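Local coordinates for protein SusD homolog (Bacteroides ovatus, PDB 4F53) that probably binds mucin O-glycans at the cell surface as a SusD-like outer-membrane lipoprotein built on a TPR-like helical scaffold, in the manner of glycan-uptake relatives, at residues 389-394 and 406-412; 262-268 and 302-307; 75-79 and 460-465; 314-318 and 394-399; 466-470 and 509-513. One frame throughout, in Å; residues are numbered along the deposited sequence.

Contact 1: residues 389-394 and 406-412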
# COMPACT_ATOMS: atom_id res chain seq x y z
N VAL A 389 10.45 21.28 1.31
CA VAL A 389 9.62 20.84 2.44
C VAL A 389 10.01 21.61 3.68
O VAL A 389 11.18 21.63 4.06
CB VAL A 389 9.66 19.31 2.68
CG1 VAL A 389 8.88 18.91 3.93
CG2 VAL A 389 9.11 18.56 1.46
N GLU A 390 9.04 22.26 4.29
CA GLU A 390 9.24 23.04 5.51
C GLU A 390 8.75 22.24 6.72
O GLU A 390 8.10 21.20 6.56
CB GLU A 390 8.49 24.38 5.39
CG GLU A 390 9.40 25.47 4.86
CD GLU A 390 8.88 26.28 3.69
OE1 GLU A 390 7.75 26.82 3.79
OE2 GLU A 390 9.64 26.43 2.70
N ALA A 391 9.08 22.73 7.91
CA ALA A 391 8.71 22.15 9.20
C ALA A 391 7.18 22.09 9.37
O ALA A 391 6.48 22.97 8.90
CB ALA A 391 9.32 22.98 10.32
N TYR A 392 6.69 21.07 10.06
CA TYR A 392 5.26 20.99 10.35
C TYR A 392 4.94 21.84 11.58
O TYR A 392 5.47 21.60 12.67
CB TYR A 392 4.83 19.52 10.54
CG TYR A 392 3.41 19.36 11.02
CD1 TYR A 392 2.33 19.73 10.22
CD2 TYR A 392 3.14 18.86 12.29
CE1 TYR A 392 1.02 19.62 10.68
CE2 TYR A 392 1.83 18.72 12.75
CZ TYR A 392 0.77 19.11 11.94
OH TYR A 392 -0.51 18.92 12.38
N LYS A 393 4.10 22.86 11.40
CA LYS A 393 3.65 23.73 12.50
C LYS A 393 2.25 23.27 12.89
O LYS A 393 1.34 23.46 12.08
CB LYS A 393 3.68 25.21 12.09
CG LYS A 393 5.08 25.79 11.86
CD LYS A 393 5.03 27.16 11.15
CE LYS A 393 4.87 28.36 12.08
NZ LYS A 393 4.79 29.64 11.33
N ASP A 394 2.08 22.61 14.07
CA ASP A 394 0.76 22.17 14.54
C ASP A 394 -0.22 23.40 14.57
O ASP A 394 0.01 24.34 15.33
CB ASP A 394 0.84 21.47 15.92
CG ASP A 394 -0.45 20.85 16.45
OD1 ASP A 394 -1.55 21.20 15.94
OD2 ASP A 394 -0.37 20.04 17.40
N TYR A 406 2.02 19.05 18.44
CA TYR A 406 2.59 17.94 17.70
C TYR A 406 3.41 18.39 16.49
O TYR A 406 3.65 17.61 15.58
CB TYR A 406 1.49 16.93 17.32
CG TYR A 406 1.00 16.17 18.54
CD1 TYR A 406 1.86 15.33 19.25
CD2 TYR A 406 -0.29 16.35 19.03
CE1 TYR A 406 1.44 14.67 20.40
CE2 TYR A 406 -0.73 15.65 20.16
CZ TYR A 406 0.14 14.84 20.85
OH TYR A 406 -0.27 14.14 21.96
N SER A 407 3.95 19.62 16.55
CA SER A 407 4.85 20.17 15.54
C SER A 407 6.10 19.27 15.40
O SER A 407 6.53 18.64 16.37
CB SER A 407 5.29 21.58 15.92
OG SER A 407 4.20 22.47 16.10
N GLY A 408 6.67 19.23 14.21
CA GLY A 408 7.86 18.44 13.94
C GLY A 408 8.44 18.84 12.60
O GLY A 408 8.02 19.84 12.02
N ALA A 409 9.43 18.09 12.11
CA ALA A 409 10.03 18.43 10.83
C ALA A 409 10.48 17.22 10.08
O ALA A 409 11.01 16.28 10.68
CB ALA A 409 11.21 19.36 11.04
N ILE A 410 10.22 17.22 8.76
CA ILE A 410 10.69 16.19 7.83
C ILE A 410 12.07 16.65 7.37
O ILE A 410 12.22 17.78 6.88
CB ILE A 410 9.72 15.90 6.65
CG1 ILE A 410 8.37 15.33 7.15
CG2 ILE A 410 10.39 14.95 5.64
CD1 ILE A 410 7.23 15.48 6.24
N ASN A 411 13.08 15.83 7.55
CA ASN A 411 14.42 16.26 7.14
C ASN A 411 14.73 15.73 5.74
O ASN A 411 15.19 14.59 5.58
CB ASN A 411 15.46 15.84 8.19
CG ASN A 411 15.15 16.43 9.56
OD1 ASN A 411 15.00 17.66 9.75
ND2 ASN A 411 14.99 15.55 10.55
N THR A 412 14.43 16.55 4.72
CA THR A 412 14.66 16.19 3.31
C THR A 412 14.81 17.44 2.47
O THR A 412 14.17 18.45 2.76
CB THR A 412 13.52 15.28 2.73
OG1 THR A 412 13.86 14.96 1.40
CG2 THR A 412 12.15 15.98 2.67
O HOH W 1 12.22 19.49 0.24
O HOH W 2 7.83 18.84 7.72

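Contact 2: residues 262-268 and 302-307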
# COMPACT_ATOMS: atom_id res chain seq x y z
N ARG A 262 -7.86 11.08 9.62
CA ARG A 262 -7.62 12.38 8.98
C ARG A 262 -6.40 12.24 8.09
O ARG A 262 -5.69 11.24 8.19
CB ARG A 262 -7.45 13.52 10.03
CG ARG A 262 -8.78 13.98 10.66
CD ARG A 262 -9.68 14.61 9.61
NE ARG A 262 -10.98 15.04 10.10
CZ ARG A 262 -12.10 14.32 10.01
NH1 ARG A 262 -12.06 13.08 9.53
NH2 ARG A 262 -13.25 14.82 10.42
N ILE A 263 -6.16 13.21 7.20
CA ILE A 263 -4.96 13.19 6.34
C ILE A 263 -3.75 13.42 7.26
O ILE A 263 -3.85 14.20 8.23
CB ILE A 263 -5.08 14.28 5.22
CG1 ILE A 263 -6.28 14.01 4.30
CG2 ILE A 263 -3.76 14.47 4.41
CD1 ILE A 263 -6.26 12.67 3.52
N SER A 264 -2.63 12.76 6.98
CA SER A 264 -1.39 12.92 7.75
C SER A 264 -0.76 14.28 7.52
O SER A 264 -0.90 14.89 6.44
CB SER A 264 -0.39 11.84 7.37
OG SER A 264 0.10 12.04 6.06
N ALA A 265 -0.01 14.72 8.52
CA ALA A 265 0.74 15.97 8.46
C ALA A 265 1.87 15.86 7.38
O ALA A 265 2.16 16.84 6.71
CB ALA A 265 1.33 16.26 9.83
N ASP A 266 2.43 14.64 7.18
CA ASP A 266 3.47 14.37 6.19
C ASP A 266 3.00 14.67 4.75
O ASP A 266 3.70 15.33 4.00
CB ASP A 266 3.95 12.90 6.28
CG ASP A 266 4.22 12.44 7.70
OD1 ASP A 266 3.23 12.22 8.44
OD2 ASP A 266 5.38 12.35 8.08
N LEU A 267 1.81 14.18 4.39
CA LEU A 267 1.24 14.35 3.06
C LEU A 267 0.97 15.83 2.75
O LEU A 267 1.32 16.26 1.66
CB LEU A 267 -0.03 13.49 2.94
CG LEU A 267 -0.58 13.15 1.55
CD1 LEU A 267 0.46 12.47 0.65
CD2 LEU A 267 -1.77 12.26 1.67
N THR A 268 0.44 16.62 3.71
CA THR A 268 0.23 18.03 3.45
C THR A 268 1.58 18.80 3.46
O THR A 268 1.71 19.77 2.72
CB THR A 268 -0.84 18.66 4.39
OG1 THR A 268 -0.43 18.53 5.74
CG2 THR A 268 -2.24 18.03 4.19
N TYR A 302 -4.66 23.56 3.89
CA TYR A 302 -4.42 22.12 3.72
C TYR A 302 -3.43 21.73 4.79
O TYR A 302 -2.26 22.15 4.73
CB TYR A 302 -3.91 21.78 2.32
CG TYR A 302 -4.93 22.00 1.25
CD1 TYR A 302 -6.06 21.19 1.15
CD2 TYR A 302 -4.76 22.99 0.28
CE1 TYR A 302 -6.99 21.34 0.11
CE2 TYR A 302 -5.66 23.14 -0.78
CZ TYR A 302 -6.78 22.32 -0.85
OH TYR A 302 -7.71 22.48 -1.84
N VAL A 303 -3.91 21.05 5.85
CA VAL A 303 -3.05 20.72 6.98
C VAL A 303 -3.55 19.42 7.63
O VAL A 303 -4.69 19.31 8.07
CB VAL A 303 -2.89 21.89 7.98
CG1 VAL A 303 -4.24 22.36 8.58
CG2 VAL A 303 -1.86 21.57 9.06
N GLY A 304 -2.67 18.43 7.65
CA GLY A 304 -2.97 17.13 8.20
C GLY A 304 -2.72 17.05 9.69
O GLY A 304 -2.28 18.02 10.31
N LEU A 305 -3.02 15.90 10.25
CA LEU A 305 -2.81 15.65 11.67
C LEU A 305 -1.54 14.78 11.84
O LEU A 305 -1.21 13.98 10.97
CB LEU A 305 -4.08 14.94 12.21
CG LEU A 305 -4.16 14.59 13.68
CD1 LEU A 305 -4.23 15.83 14.55
CD2 LEU A 305 -5.36 13.71 13.93
N ARG A 306 -0.82 14.98 12.94
CA ARG A 306 0.38 14.21 13.24
C ARG A 306 0.01 12.73 13.43
O ARG A 306 -0.97 12.41 14.12
CB ARG A 306 1.06 14.78 14.50
CG ARG A 306 2.41 14.14 14.86
CD ARG A 306 3.53 14.59 13.92
NE ARG A 306 4.77 13.87 14.22
CZ ARG A 306 5.69 14.30 15.06
NH1 ARG A 306 5.55 15.46 15.69
NH2 ARG A 306 6.76 13.57 15.31
N ARG A 307 0.78 11.83 12.79
CA ARG A 307 0.58 10.38 12.95
C ARG A 307 1.23 9.94 14.25
O ARG A 307 2.24 10.52 14.65
CB ARG A 307 1.18 9.59 11.77
CG ARG A 307 0.54 9.85 10.41
CD ARG A 307 1.30 9.11 9.31
NE ARG A 307 2.67 9.64 9.21
CZ ARG A 307 3.76 8.98 9.55
NH1 ARG A 307 3.70 7.70 9.88
NH2 ARG A 307 4.94 9.59 9.51
O HOH W 3 2.88 12.87 10.90

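Contact 3: residues 75-79 and 460-465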
# COMPACT_ATOMS: atom_id res chain seq x y z
N TYR A 75 -1.93 0.37 15.89
CA TYR A 75 -0.77 -0.02 15.10
C TYR A 75 0.23 1.16 15.03
O TYR A 75 1.43 0.95 15.21
CB TYR A 75 -1.17 -0.44 13.68
CG TYR A 75 -2.22 -1.52 13.57
CD1 TYR A 75 -1.90 -2.86 13.78
CD2 TYR A 75 -3.50 -1.23 13.11
CE1 TYR A 75 -2.85 -3.88 13.61
CE2 TYR A 75 -4.45 -2.24 12.90
CZ TYR A 75 -4.12 -3.56 13.16
OH TYR A 75 -5.08 -4.53 12.97
N ALA A 76 -0.28 2.39 14.80
CA ALA A 76 0.48 3.62 14.65
C ALA A 76 1.42 3.88 15.82
O ALA A 76 2.55 4.30 15.60
CB ALA A 76 -0.45 4.81 14.47
N THR A 77 0.96 3.62 17.07
CA THR A 77 1.78 3.86 18.26
C THR A 77 2.50 2.55 18.70
O THR A 77 3.14 2.53 19.74
CB THR A 77 0.93 4.52 19.37
OG1 THR A 77 -0.25 3.75 19.60
CG2 THR A 77 0.55 5.95 19.01
N TYR A 78 2.45 1.50 17.88
CA TYR A 78 3.16 0.23 18.06
C TYR A 78 2.70 -0.59 19.25
O TYR A 78 3.43 -1.47 19.70
CB TYR A 78 4.70 0.44 18.12
CG TYR A 78 5.23 1.36 17.04
CD1 TYR A 78 4.98 1.11 15.69
CD2 TYR A 78 5.95 2.51 17.36
CE1 TYR A 78 5.45 1.96 14.69
CE2 TYR A 78 6.43 3.37 16.36
CZ TYR A 78 6.22 3.07 15.03
OH TYR A 78 6.75 3.87 14.05
N ASN A 79 1.47 -0.37 19.71
CA ASN A 79 0.90 -1.13 20.82
C ASN A 79 -0.54 -1.62 20.46
O ASN A 79 -1.45 -1.43 21.28
CB ASN A 79 0.91 -0.28 22.13
CG ASN A 79 0.08 0.99 22.09
OD1 ASN A 79 -0.26 1.52 21.03
ND2 ASN A 79 -0.27 1.51 23.25
N MSE A 460 6.67 8.65 14.63
CA MSE A 460 5.42 8.65 15.39
C MSE A 460 5.54 9.56 16.60
O MSE A 460 6.57 9.54 17.25
CB MSE A 460 5.02 7.22 15.81
CG MSE A 460 4.78 6.32 14.62
SE MSE A 460 3.40 6.93 13.40
CE MSE A 460 3.28 5.26 12.31
N ALA A 461 4.50 10.40 16.88
CA ALA A 461 4.51 11.34 18.01
C ALA A 461 4.77 10.62 19.36
O ALA A 461 5.51 11.12 20.20
CB ALA A 461 3.20 12.09 18.07
N ALA A 462 4.18 9.43 19.52
CA ALA A 462 4.30 8.56 20.68
C ALA A 462 4.67 7.14 20.23
O ALA A 462 3.92 6.50 19.50
CB ALA A 462 3.01 8.55 21.48
N ASN A 463 5.83 6.68 20.65
CA ASN A 463 6.29 5.33 20.39
C ASN A 463 5.99 4.52 21.65
O ASN A 463 6.68 4.67 22.65
CB ASN A 463 7.79 5.34 20.02
CG ASN A 463 8.39 4.00 19.70
OD1 ASN A 463 7.92 2.95 20.14
ND2 ASN A 463 9.50 4.02 18.98
N ALA A 464 4.90 3.73 21.64
CA ALA A 464 4.50 2.90 22.78
C ALA A 464 4.92 1.41 22.57
O ALA A 464 4.29 0.50 23.11
CB ALA A 464 3.00 3.02 23.02
N SER A 465 6.02 1.18 21.83
CA SER A 465 6.55 -0.18 21.59
C SER A 465 7.40 -0.70 22.75
O SER A 465 7.77 -1.88 22.73
CB SER A 465 7.41 -0.20 20.34
OG SER A 465 8.59 0.56 20.53
O HOH W 4 8.20 6.05 14.58

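Contact 4: residues 314-318 and 394-399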
# COMPACT_ATOMS: atom_id res chain seq x y z
N TYR A 314 -4.98 13.57 22.41
CA TYR A 314 -5.33 14.41 21.26
C TYR A 314 -5.84 15.75 21.70
O TYR A 314 -6.57 15.83 22.70
CB TYR A 314 -6.45 13.76 20.44
CG TYR A 314 -6.01 12.60 19.59
CD1 TYR A 314 -5.99 11.30 20.09
CD2 TYR A 314 -5.66 12.78 18.26
CE1 TYR A 314 -5.59 10.22 19.30
CE2 TYR A 314 -5.26 11.72 17.46
CZ TYR A 314 -5.23 10.44 17.99
OH TYR A 314 -4.87 9.40 17.20
N ASN A 315 -5.53 16.80 20.92
CA ASN A 315 -6.16 18.10 21.14
C ASN A 315 -7.63 17.92 20.73
O ASN A 315 -7.88 17.20 19.75
CB ASN A 315 -5.45 19.17 20.31
CG ASN A 315 -4.20 19.72 20.95
OD1 ASN A 315 -4.11 19.91 22.17
ND2 ASN A 315 -3.24 20.07 20.12
N SER A 316 -8.59 18.47 21.49
CA SER A 316 -10.04 18.26 21.21
C SER A 316 -10.51 18.75 19.82
O SER A 316 -11.59 18.35 19.40
CB SER A 316 -10.91 18.90 22.29
OG SER A 316 -10.79 20.32 22.27
N TRP A 317 -9.72 19.60 19.13
CA TRP A 317 -10.12 20.11 17.81
C TRP A 317 -9.44 19.38 16.66
O TRP A 317 -9.59 19.80 15.51
CB TRP A 317 -9.86 21.63 17.70
CG TRP A 317 -10.60 22.48 18.69
CD1 TRP A 317 -11.63 22.09 19.50
CD2 TRP A 317 -10.37 23.86 18.97
NE1 TRP A 317 -12.01 23.12 20.31
CE2 TRP A 317 -11.26 24.23 20.00
CE3 TRP A 317 -9.50 24.83 18.45
CZ2 TRP A 317 -11.31 25.54 20.51
CZ3 TRP A 317 -9.53 26.11 18.97
CH2 TRP A 317 -10.42 26.46 19.99
N SER A 318 -8.76 18.25 16.94
CA SER A 318 -8.01 17.41 15.98
C SER A 318 -8.79 16.99 14.73
O SER A 318 -8.18 16.83 13.67
CB SER A 318 -7.47 16.15 16.65
OG SER A 318 -6.50 16.53 17.61
N ASP A 394 2.08 22.61 14.07
CA ASP A 394 0.76 22.17 14.54
C ASP A 394 -0.22 23.40 14.57
O ASP A 394 0.01 24.34 15.33
CB ASP A 394 0.84 21.47 15.92
CG ASP A 394 -0.45 20.85 16.45
OD1 ASP A 394 -1.55 21.20 15.94
OD2 ASP A 394 -0.37 20.04 17.40
N PRO A 395 -1.30 23.41 13.74
CA PRO A 395 -2.20 24.59 13.72
C PRO A 395 -2.99 24.81 15.02
O PRO A 395 -3.58 25.89 15.22
CB PRO A 395 -3.14 24.31 12.55
CG PRO A 395 -3.10 22.82 12.38
CD PRO A 395 -1.72 22.39 12.75
N LEU A 396 -2.99 23.80 15.90
CA LEU A 396 -3.72 23.87 17.16
C LEU A 396 -2.83 24.35 18.33
O LEU A 396 -3.35 24.63 19.41
CB LEU A 396 -4.37 22.52 17.48
CG LEU A 396 -5.55 22.11 16.55
CD1 LEU A 396 -6.14 20.81 16.98
CD2 LEU A 396 -6.64 23.18 16.53
N LYS A 397 -1.51 24.51 18.09
CA LYS A 397 -0.54 25.00 19.09
C LYS A 397 -0.97 26.39 19.62
O LYS A 397 -1.24 27.30 18.84
CB LYS A 397 0.88 25.05 18.51
CG LYS A 397 1.92 25.50 19.52
CD LYS A 397 3.15 26.04 18.85
CE LYS A 397 4.13 26.59 19.85
NZ LYS A 397 5.41 26.96 19.19
N GLY A 398 -1.10 26.48 20.95
CA GLY A 398 -1.52 27.70 21.63
C GLY A 398 -3.01 28.03 21.58
O GLY A 398 -3.42 29.05 22.15
N GLN A 399 -3.84 27.22 20.87
CA GLN A 399 -5.29 27.45 20.77
C GLN A 399 -5.99 27.13 22.11
O GLN A 399 -5.43 26.45 22.96
CB GLN A 399 -5.92 26.66 19.61
CG GLN A 399 -5.54 27.15 18.21
CD GLN A 399 -6.09 28.53 17.88
OE1 GLN A 399 -7.27 28.82 18.05
NE2 GLN A 399 -5.24 29.39 17.34
O HOH W 5 -2.84 18.52 17.62

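Contact 5: residues 466-470 and 509-513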
# COMPACT_ATOMS: atom_id res chain seq x y z
N GLY A 466 7.75 0.19 23.71
CA GLY A 466 8.60 -0.14 24.85
C GLY A 466 10.08 -0.24 24.52
O GLY A 466 10.87 -0.70 25.35
N GLY A 467 10.47 0.17 23.31
CA GLY A 467 11.86 0.14 22.86
C GLY A 467 12.10 -0.84 21.74
O GLY A 467 13.22 -0.93 21.21
N ILE A 468 11.04 -1.59 21.35
CA ILE A 468 11.15 -2.57 20.26
C ILE A 468 11.39 -1.86 18.94
O ILE A 468 12.29 -2.23 18.21
CB ILE A 468 9.92 -3.52 20.18
CG1 ILE A 468 9.81 -4.41 21.45
CG2 ILE A 468 9.97 -4.37 18.89
CD1 ILE A 468 8.87 -5.57 21.37
N VAL A 469 10.57 -0.85 18.62
CA VAL A 469 10.58 -0.14 17.35
C VAL A 469 11.49 1.11 17.42
O VAL A 469 11.34 1.95 18.31
CB VAL A 469 9.13 0.21 16.92
CG1 VAL A 469 9.11 1.05 15.64
CG2 VAL A 469 8.29 -1.04 16.75
N ASN A 470 12.42 1.18 16.49
CA ASN A 470 13.30 2.33 16.30
C ASN A 470 12.51 3.44 15.59
O ASN A 470 11.85 3.17 14.60
CB ASN A 470 14.53 1.91 15.48
CG ASN A 470 15.38 3.07 15.05
OD1 ASN A 470 15.21 3.62 13.97
ND2 ASN A 470 16.28 3.51 15.92
N ASP A 509 10.62 -12.24 16.57
CA ASP A 509 9.27 -12.11 16.02
C ASP A 509 8.67 -10.82 16.54
O ASP A 509 7.80 -10.82 17.42
CB ASP A 509 8.40 -13.34 16.34
CG ASP A 509 7.00 -13.30 15.74
OD1 ASP A 509 6.80 -12.55 14.74
OD2 ASP A 509 6.12 -13.99 16.27
N THR A 510 9.19 -9.69 16.03
CA THR A 510 8.75 -8.37 16.44
C THR A 510 8.53 -7.49 15.20
O THR A 510 8.81 -7.90 14.07
CB THR A 510 9.76 -7.71 17.41
OG1 THR A 510 10.88 -7.23 16.69
CG2 THR A 510 10.21 -8.62 18.57
N MSE A 511 8.10 -6.25 15.45
CA MSE A 511 7.91 -5.24 14.42
C MSE A 511 9.24 -4.70 13.87
O MSE A 511 9.24 -4.03 12.84
CB MSE A 511 7.12 -4.07 15.01
CG MSE A 511 5.64 -4.37 15.18
SE MSE A 511 4.73 -2.75 15.75
CE MSE A 511 2.89 -3.44 15.92
N ALA A 512 10.38 -5.01 14.53
CA ALA A 512 11.69 -4.46 14.22
C ALA A 512 12.46 -5.29 13.22
O ALA A 512 13.40 -4.76 12.60
CB ALA A 512 12.49 -4.31 15.51
N THR A 513 12.07 -6.58 13.05
CA THR A 513 12.76 -7.48 12.13
C THR A 513 12.45 -7.15 10.69
O THR A 513 11.30 -6.94 10.33
CB THR A 513 12.44 -8.96 12.44
OG1 THR A 513 12.97 -9.24 13.71
CG2 THR A 513 13.08 -9.95 11.44

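Contact 1: residues 389-394 and 406-412
Two irregular segments can be held together by very little beta structure, and residues 389-394 and 406-412 illustrate how. They run antiparallel within the long loop that joins helix 379-383 to helix 423-438. V389 gives up the largest area: its CG1 lies 4.1 Å from CB of I410 and its CB 4.2 Å from CG2 of T412, and V389, I410 and T412 rest on Y270 of helix 265-273. Y392 comes next. Its backbone forms the single antiparallel bridge, a hydrogen-bonded pair with G408: Y392 N donates to G408 O (2.7 Å) and G408 N to Y392 O (3.1 Å), while the ring edge meets Y406 O, 3.5 Å from CE2 of Y392. D394 completes the trio with a side-chain acceptor: OD2 of D394 takes the amide N of Y406 at 2.8 Å, and N of D394 donates to OG of S407 at 2.9 Å, a hydroxyl also bonded to D405 OD1. Beyond the bridge, one water spans E390 O (2.6 Å) and I410 N (3.1 Å). Pairing passes from side chain to backbone to water, so several amides and carbonyls find partners although only one bridge forms.

Contact 2: residues 262-268 and 302-307
A bidentate salt bridge is the strongest polar link: NE of R307 donates to OD1 of D266 at 2.8 Å and NH2 of R307 to OD2 of D266 at 3.1 Å. A water reinforces it, donating to D266 OD1 (2.6 Å) and accepting from R307 N (3.0 Å). Backbone bonds follow where strand 261-263 gives way to helix 265-273. L305 N donates to I263 O at 2.8 Å and A265 N to L305 O at 2.8 Å, bridging L305 to S264, the N-cap residue whose OG accepts from L267 N at 3.2 Å and also bonds to G60 O. One turn into the helix, OG1 of T268 accepts from N of G304 at 2.9 Å. G304 lies so close, its CA 3.1 Å from I263 O, that a side chain there would clash with the backbone of residues 263-265. Outward, CB of R262 packs on CB of L305 at 4.3 Å, and CB of S264 meets CG of R307 at 3.8 Å. R307 also bonds A57 O and a glycerol, probably from the crystallisation liquor. The chemistry implies that a buried charge pair is neutralised internally, while a glycine lets an irregular segment bond directly to a strand-to-helix junction.

Contact 3: residues 75-79 and 460-465
Y78 has a positive phi (67°), uncommon for a residue with a side chain, and it stands at the end of a type I turn from Y75 to Y78, closed by Y78 N to Y75 O at 2.9 Å. This conformation goes with the turn of its ring into residues 460-465, where Y78 buries more area than any other residue of the pair. Its OH lies 3.2 Å from CG of the selenomethionine M460, and a water joins Y78 OH (2.7 Å) to M460 N (3.0 Å). OD1 of N463 approaches the ring edge, 3.4 Å from CD2 of Y78, while CB of S465 is 3.6 Å from CB of Y78. The single direct hydrogen bond runs from A464 N to T77 O, 2.9 Å. On the other segment, N463 OD1 accepts from S465 N (3.1 Å) and S465 OG (2.5 Å), and N463 ND2 reaches D471 and V469. The arrangement is a loop-to-loop junction in which a type I beta turn, on the way to helix 82-106, docks an aromatic side chain against an Asx turn.

Contact 4: residues 314-318 and 394-399
Beta turns meet here: a type I turn, N315 to S318, faces two overlapping turns in residues 394-399, type I from D394 to K397 and type II from L396 to Q399, with G398 at positive phi in the latter. D394 adds an Asx turn, its OD1 accepting from L396 N at 3.0 Å. The turns sit in the loops of this SusD-like fold that precede strand 332-335 and helix 423-438. L396 is the apolar bridge. Its CD1 lies 3.8 Å from CB of N315 and 3.6 Å from C of W317, and its CD2 is 3.8 Å from CB of W317; F288 of helix 288-291 touches the same leucine. No direct hydrogen bond crosses. Polar ends are served by other loop residues, N315 ND2 by Y404 O, D394 OD2 by Y406 N and Q399 NE2 by T297, while OE1 of Q399 meets the indole edge, 3.6 Å from CZ3 of W317. A shared water supplies the polar link, accepting from N315 ND2 at 3.0 Å and donating to D394 OD2 at 2.9 Å.

Contact 5: residues 466-470 and 509-513
I468 projects its CG2 over T510 and A512, 3.7 Å from CB of T510 and 4.2 Å from CB of A512, and gives up the largest area in this small interface. Its carbonyl joins in, with O of I468 3.4 Å from CB of A512. Next along, CG2 of V469 meets CB of M511, a selenomethionine, at 3.7 Å. No hydrogen bond crosses, so the attachment is one of apolar fit. In residues 509-513, T510 OG1 accepts from A512 N at 3.1 Å, an ST turn, and also bonds R507 O. In residues 466-470, G466 and G467 lead in with positive phi; at G467 a CB would be jammed against the preceding carbonyl. V469 in turn touches Y78, and M511 touches P80 and M478. The contact thus brings the loop between helices 442-452 and 482-487 against the C-terminal tail that follows helix 489-502, whose V496 and L499 are touched by the side chains of D509 and T513.

Overall arrangement
From the N terminus, residues 75-79 open the widest loop, which contact 3 closes only at 460-465, some 380 residues later, bringing the approach to helix 82-106 against a late loop. Contacts 1, 2 and 4 nest inside it. Contact 2 closes first, tying the strand-to-helix junction at 262-268 to 302-307. Contacts 4 and 1 follow and cross, their segments alternating and sharing D394. Contact 2 touches both, through V303 on P395 and through R306 NH1 to Y406 O, and reaches contact 3 through R307 O and A461 N. Contact 5 comes last, in series, joining the C-terminal tail to contact 3 through Y78, V469 and M511.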